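Local coordinates for protein 2-polyprenyl-6-methoxyphenol hydroxylase-like FAD-dependent oxidoreductase (PDB 6UI5) that binds flavin-adenine dinucleotide and is probably an FAD-dependent oxidoreductase of the aromatic-ring hydroxylase type, at residues V73-V85 with L366-T380. Residues are numbered along the deposited sequence; the frame is centred on the assembly and turned at random.
Sequences VRFADLRLAFEKV and LKFDEVNVFLAEIVT
Leu80 is the central bump of the beta hairpin against helix 369-379. Its two methyls diverge. CD2 meets Leu366 CD2 at 3.6 Å, while CD1 reaches the backbone of Ala376 and lies 4.1 Å from Val379 CG2. Small Ala376 leaves a hollow in the helix face. Phe82 enters it edge-on, with CD1 3.9 Å from Ala376 CB, and Val85 CG2 closes on the same methyl. Phe75 has CG anti to its backbone N (chi1 -166°), which carries the ring to Leu375. Leu375 CD1 sits over one ring face, 4.1 Å from the centroid and 9° off the normal, a CH-pi contact; Val379 CG1 borders the ring edge. Val73 CG1 touches Val379 CG2 and Val73 CG2 touches Thr380 CG2, where the helix ends.

One hydrogen bond crosses the contact. Ala81 N, in an inverse gamma turn, donates to Asn372 OD1 (2.8 Å, 164°). Asn372 ND2 bonds to Leu366 O and Phe368 O, both in the amide plane. The three bonds together fix the amide's rotation. Toward the helix start Val373 CG2 packs on Lys84 CB, and Lys84 NZ makes a long salt bridge to Asp369 OD2 (3.5 Å).

The contact joins edge strand 78-80 and middle strand 69-75 of the three-stranded antiparallel sheet to the helix, nearly perpendicular to strand 78-80. Helix 352-365 covers Phe75 and Leu375 through Met362, and Met361 of the second subunit packs on both. Helix 325-346 meets Val379 through Asn341.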
loop_
_atom_site.group_PDB
_atom_site.type_symbol
_atom_site.label_atom_id
_atom_site.label_comp_id
_atom_site.label_asym_id
_atom_site.label_seq_id
_atom_site.Cartn_x
_atom_site.Cartn_y
_atom_site.Cartn_z
ATOM N N VAL A 73 -2.308 -16.752 -7.085
ATOM C CA VAL A 73 -2.795 -15.433 -7.457
ATOM C C VAL A 73 -1.700 -14.450 -7.095
ATOM O O VAL A 73 -1.346 -14.320 -5.916
ATOM C CB VAL A 73 -4.100 -15.086 -6.720
ATOM C CG1 VAL A 73 -4.418 -13.632 -6.913
ATOM C CG2 VAL A 73 -5.272 -15.994 -7.176
ATOM N N ARG A 74 -1.160 -13.750 -8.091
ATOM C CA ARG A 74 -0.007 -12.892 -7.881
ATOM C C ARG A 74 -0.424 -11.424 -7.852
ATOM O O ARG A 74 -1.458 -11.047 -8.394
ATOM C CB ARG A 74 1.059 -13.133 -8.964
ATOM C CG ARG A 74 1.525 -14.594 -9.054
ATOM C CD ARG A 74 3.051 -14.757 -9.184
ATOM N NE ARG A 74 3.511 -16.062 -8.686
ATOM C CZ ARG A 74 4.182 -16.252 -7.543
ATOM N NH1 ARG A 74 4.505 -15.218 -6.769
ATOM N NH2 ARG A 74 4.546 -17.481 -7.176
ATOM N N PHE A 75 0.370 -10.601 -7.177
ATOM C CA PHE A 75 0.265 -9.143 -7.234
ATOM C C PHE A 75 1.602 -8.650 -7.756
ATOM O O PHE A 75 2.629 -8.800 -7.082
ATOM C CB PHE A 75 -0.044 -8.535 -5.859
ATOM C CG PHE A 75 -0.505 -7.082 -5.907
ATOM C CD1 PHE A 75 -1.789 -6.754 -6.376
ATOM C CD2 PHE A 75 0.312 -6.062 -5.448
ATOM C CE1 PHE A 75 -2.231 -5.423 -6.413
ATOM C CE2 PHE A 75 -0.114 -4.719 -5.478
ATOM C CZ PHE A 75 -1.389 -4.402 -5.961
ATOM N N ALA A 76 1.597 -8.056 -8.941
ATOM C CA ALA A 76 2.843 -8.002 -9.692
ATOM C C ALA A 76 3.420 -9.412 -9.686
ATOM O O ALA A 76 2.808 -10.335 -10.233
ATOM C CB ALA A 76 3.824 -6.982 -9.093
ATOM N N ASP A 77 4.552 -9.602 -9.008
ATOM C CA ASP A 77 5.204 -10.904 -8.928
ATOM C C ASP A 77 5.254 -11.433 -7.503
ATOM O O ASP A 77 6.004 -12.378 -7.229
ATOM C CB ASP A 77 6.617 -10.835 -9.520
ATOM C CG ASP A 77 7.525 -9.909 -8.742
ATOM O OD1 ASP A 77 7.412 -8.678 -8.920
ATOM O OD2 ASP A 77 8.350 -10.413 -7.949
ATOM N N LEU A 78 4.483 -10.847 -6.593
ATOM C CA LEU A 78 4.352 -11.353 -5.234
ATOM C C LEU A 78 3.161 -12.301 -5.137
ATOM O O LEU A 78 2.252 -12.282 -5.967
ATOM C CB LEU A 78 4.164 -10.209 -4.240
ATOM C CG LEU A 78 5.244 -9.136 -4.265
ATOM C CD1 LEU A 78 5.058 -8.148 -3.105
ATOM C CD2 LEU A 78 6.628 -9.778 -4.238
ATOM N N ARG A 79 3.170 -13.121 -4.090
ATOM C CA ARG A 79 2.098 -14.066 -3.824
ATOM C C ARG A 79 1.002 -13.412 -3.009
ATOM O O ARG A 79 1.289 -12.673 -2.074
ATOM C CB ARG A 79 2.618 -15.268 -3.044
ATOM C CG ARG A 79 1.537 -16.253 -2.759
ATOM C CD ARG A 79 1.977 -17.374 -1.845
ATOM N NE ARG A 79 0.828 -18.221 -1.579
ATOM C CZ ARG A 79 -0.047 -18.025 -0.600
ATOM N NH1 ARG A 79 0.089 -17.016 0.259
ATOM N NH2 ARG A 79 -1.060 -18.864 -0.476
ATOM N N LEU A 80 -0.253 -13.729 -3.331
ATOM C CA LEU A 80 -1.398 -13.319 -2.521
ATOM C C LEU A 80 -2.026 -14.536 -1.849
ATOM O O LEU A 80 -2.341 -15.528 -2.519
ATOM C CB LEU A 80 -2.450 -12.596 -3.358
ATOM C CG LEU A 80 -2.047 -11.269 -3.972
ATOM C CD1 LEU A 80 -3.138 -10.808 -4.917
ATOM C CD2 LEU A 80 -1.859 -10.274 -2.872
ATOM N N ALA A 81 -2.210 -14.451 -0.523
ATOM C CA ALA A 81 -2.835 -15.516 0.272
ATOM C C ALA A 81 -4.303 -15.678 -0.137
ATOM O O ALA A 81 -5.233 -15.215 0.527
ATOM C CB ALA A 81 -2.710 -15.215 1.766
ATOM N N PHE A 82 -4.512 -16.350 -1.267
ATOM C CA PHE A 82 -5.871 -16.505 -1.768
ATOM C C PHE A 82 -6.690 -17.462 -0.909
ATOM O O PHE A 82 -7.922 -17.375 -0.915
ATOM C CB PHE A 82 -5.835 -16.972 -3.229
ATOM C CG PHE A 82 -7.203 -17.094 -3.878
ATOM C CD1 PHE A 82 -7.921 -15.962 -4.251
ATOM C CD2 PHE A 82 -7.765 -18.342 -4.121
ATOM C CE1 PHE A 82 -9.184 -16.083 -4.859
ATOM C CE2 PHE A 82 -9.021 -18.464 -4.734
ATOM C CZ PHE A 82 -9.725 -17.339 -5.099
ATOM N N GLU A 83 -6.034 -18.360 -0.167
ATOM C CA GLU A 83 -6.713 -19.275 0.749
ATOM C C GLU A 83 -7.483 -18.553 1.855
ATOM O O GLU A 83 -8.290 -19.188 2.541
ATOM C CB GLU A 83 -5.687 -20.236 1.371
ATOM C CG GLU A 83 -4.604 -19.558 2.225
ATOM C CD GLU A 83 -3.362 -19.160 1.428
ATOM O OE1 GLU A 83 -3.342 -19.352 0.186
ATOM O OE2 GLU A 83 -2.399 -18.650 2.046
ATOM N N LYS A 84 -7.248 -17.258 2.053
ATOM C CA LYS A 84 -7.962 -16.469 3.046
ATOM C C LYS A 84 -9.265 -15.885 2.504
ATOM O O LYS A 84 -10.025 -15.281 3.261
ATOM C CB LYS A 84 -7.054 -15.343 3.576
ATOM C CG LYS A 84 -5.693 -15.818 4.116
ATOM C CD LYS A 84 -5.577 -15.713 5.639
ATOM C CE LYS A 84 -6.411 -16.770 6.380
ATOM N NZ LYS A 84 -6.502 -16.495 7.859
ATOM N N VAL A 85 -9.548 -16.056 1.227
ATOM C CA VAL A 85 -10.784 -15.542 0.645
ATOM C C VAL A 85 -11.929 -16.469 1.038
ATOM O O VAL A 85 -11.762 -17.690 1.115
ATOM C CB VAL A 85 -10.638 -15.403 -0.887
ATOM C CG1 VAL A 85 -11.949 -14.981 -1.548
ATOM C CG2 VAL A 85 -9.545 -14.397 -1.210
ATOM N N LEU A 366 1.241 -7.069 2.842
ATOM C CA LEU A 366 0.802 -8.440 2.619
ATOM C C LEU A 366 1.085 -9.354 3.804
ATOM O O LEU A 366 0.811 -10.557 3.721
ATOM C CB LEU A 366 1.439 -9.008 1.338
ATOM C CG LEU A 366 0.934 -8.354 0.049
ATOM C CD1 LEU A 366 1.578 -8.924 -1.213
ATOM C CD2 LEU A 366 -0.570 -8.500 -0.034
ATOM N N LYS A 367 1.618 -8.840 4.901
ATOM C CA LYS A 367 1.577 -9.636 6.119
ATOM C C LYS A 367 0.211 -9.597 6.777
ATOM O O LYS A 367 -0.028 -10.382 7.693
ATOM C CB LYS A 367 2.645 -9.167 7.113
ATOM C CG LYS A 367 4.065 -9.562 6.708
ATOM C CD LYS A 367 5.125 -8.727 7.411
ATOM C CE LYS A 367 6.523 -9.122 6.950
ATOM N NZ LYS A 367 7.601 -8.541 7.795
ATOM N N PHE A 368 -0.686 -8.724 6.318
ATOM C CA PHE A 368 -2.007 -8.526 6.905
ATOM C C PHE A 368 -3.085 -9.285 6.138
ATOM O O PHE A 368 -3.095 -9.303 4.904
ATOM C CB PHE A 368 -2.380 -7.043 6.924
ATOM C CG PHE A 368 -1.347 -6.160 7.553
ATOM C CD1 PHE A 368 -0.671 -6.560 8.708
ATOM C CD2 PHE A 368 -1.051 -4.920 6.990
ATOM C CE1 PHE A 368 0.291 -5.734 9.296
ATOM C CE2 PHE A 368 -0.095 -4.084 7.560
ATOM C CZ PHE A 368 0.584 -4.492 8.716
ATOM N N ASP A 369 -4.027 -9.866 6.882
ATOM C CA ASP A 369 -5.078 -10.662 6.260
ATOM C C ASP A 369 -6.043 -9.795 5.450
ATOM O O ASP A 369 -6.431 -10.167 4.335
ATOM C CB ASP A 369 -5.829 -11.453 7.333
ATOM C CG ASP A 369 -4.944 -12.466 8.048
ATOM O OD1 ASP A 369 -3.710 -12.471 7.810
ATOM O OD2 ASP A 369 -5.494 -13.254 8.852
ATOM N N GLU A 370 -6.463 -8.651 5.996
ATOM C CA GLU A 370 -7.437 -7.831 5.280
ATOM C C GLU A 370 -6.883 -7.329 3.961
ATOM O O GLU A 370 -7.646 -7.135 3.012
ATOM C CB GLU A 370 -7.900 -6.643 6.129
ATOM C CG GLU A 370 -9.078 -6.981 7.070
ATOM C CD GLU A 370 -9.600 -5.786 7.873
ATOM O OE1 GLU A 370 -10.826 -5.545 7.834
ATOM O OE2 GLU A 370 -8.798 -5.102 8.548
ATOM N N VAL A 371 -5.569 -7.086 3.879
ATOM C CA VAL A 371 -5.028 -6.620 2.610
ATOM C C VAL A 371 -5.023 -7.759 1.603
ATOM O O VAL A 371 -5.504 -7.600 0.469
ATOM C CB VAL A 371 -3.630 -6.009 2.792
ATOM C CG1 VAL A 371 -3.015 -5.712 1.417
ATOM C CG2 VAL A 371 -3.708 -4.724 3.655
ATOM N N ASN A 372 -4.531 -8.939 2.017
ATOM C CA ASN A 372 -4.497 -10.097 1.125
ATOM C C ASN A 372 -5.881 -10.397 0.577
ATOM O O ASN A 372 -6.057 -10.589 -0.635
ATOM C CB ASN A 372 -3.945 -11.320 1.849
ATOM C CG ASN A 372 -2.435 -11.406 1.770
ATOM O OD1 ASN A 372 -1.865 -11.994 0.837
ATOM N ND2 ASN A 372 -1.774 -10.806 2.749
ATOM N N VAL A 373 -6.886 -10.400 1.450
ATOM C CA VAL A 373 -8.221 -10.768 1.004
ATOM C C VAL A 373 -8.777 -9.701 0.075
ATOM O O VAL A 373 -9.332 -10.007 -0.988
ATOM C CB VAL A 373 -9.125 -11.020 2.222
ATOM C CG1 VAL A 373 -10.591 -11.135 1.804
ATOM C CG2 VAL A 373 -8.630 -12.280 2.928
ATOM N N PHE A 374 -8.587 -8.433 0.428
ATOM C CA PHE A 374 -9.126 -7.359 -0.395
ATOM C C PHE A 374 -8.554 -7.401 -1.806
ATOM O O PHE A 374 -9.311 -7.406 -2.787
ATOM C CB PHE A 374 -8.845 -6.011 0.248
ATOM C CG PHE A 374 -9.081 -4.844 -0.670
ATOM C CD1 PHE A 374 -10.366 -4.397 -0.923
ATOM C CD2 PHE A 374 -8.015 -4.159 -1.231
ATOM C CE1 PHE A 374 -10.589 -3.319 -1.742
ATOM C CE2 PHE A 374 -8.228 -3.068 -2.044
ATOM C CZ PHE A 374 -9.522 -2.646 -2.300
ATOM N N LEU A 375 -7.212 -7.464 -1.919
ATOM C CA LEU A 375 -6.542 -7.493 -3.228
ATOM C C LEU A 375 -6.850 -8.768 -4.001
ATOM O O LEU A 375 -7.176 -8.704 -5.187
ATOM C CB LEU A 375 -5.035 -7.345 -3.061
ATOM C CG LEU A 375 -4.548 -5.985 -2.557
ATOM C CD1 LEU A 375 -3.038 -6.006 -2.361
ATOM C CD2 LEU A 375 -4.958 -4.863 -3.514
ATOM N N ALA A 376 -6.783 -9.929 -3.339
ATOM C CA ALA A 376 -7.095 -11.193 -4.006
ATOM C C ALA A 376 -8.515 -11.209 -4.550
ATOM O O ALA A 376 -8.781 -11.795 -5.608
ATOM C CB ALA A 376 -6.900 -12.372 -3.052
ATOM N N GLU A 377 -9.445 -10.606 -3.829
ATOM C CA GLU A 377 -10.821 -10.561 -4.307
ATOM C C GLU A 377 -10.926 -9.738 -5.573
ATOM O O GLU A 377 -11.639 -10.118 -6.515
ATOM C CB GLU A 377 -11.733 -9.959 -3.242
ATOM C CG GLU A 377 -11.992 -10.881 -2.082
ATOM C CD GLU A 377 -13.124 -10.366 -1.228
ATOM O OE1 GLU A 377 -13.836 -11.220 -0.658
ATOM O OE2 GLU A 377 -13.319 -9.111 -1.145
ATOM N N ILE A 378 -10.248 -8.594 -5.597
ATOM C CA ILE A 378 -10.393 -7.664 -6.707
ATOM C C ILE A 378 -9.682 -8.191 -7.960
ATOM O O ILE A 378 -10.295 -8.317 -9.022
ATOM C CB ILE A 378 -9.893 -6.289 -6.252
ATOM C CG1 ILE A 378 -11.021 -5.638 -5.495
ATOM C CG2 ILE A 378 -9.455 -5.413 -7.406
ATOM C CD1 ILE A 378 -10.595 -4.448 -4.801
ATOM N N VAL A 379 -8.412 -8.592 -7.834
ATOM C CA VAL A 379 -7.693 -9.095 -9.000
ATOM C C VAL A 379 -8.286 -10.393 -9.515
ATOM O O VAL A 379 -8.027 -10.747 -10.664
ATOM C CB VAL A 379 -6.169 -9.283 -8.747
ATOM C CG1 VAL A 379 -5.612 -8.096 -7.989
ATOM C CG2 VAL A 379 -5.858 -10.575 -8.008
ATOM N N THR A 380 -9.090 -11.119 -8.723
ATOM C CA THR A 380 -9.771 -12.277 -9.308
ATOM C C THR A 380 -11.184 -11.948 -9.774
ATOM O O THR A 380 -11.905 -12.847 -10.234
ATOM C CB THR A 380 -9.813 -13.460 -8.350
ATOM O OG1 THR A 380 -10.507 -13.078 -7.148
ATOM C CG2 THR A 380 -8.403 -13.930 -7.994
#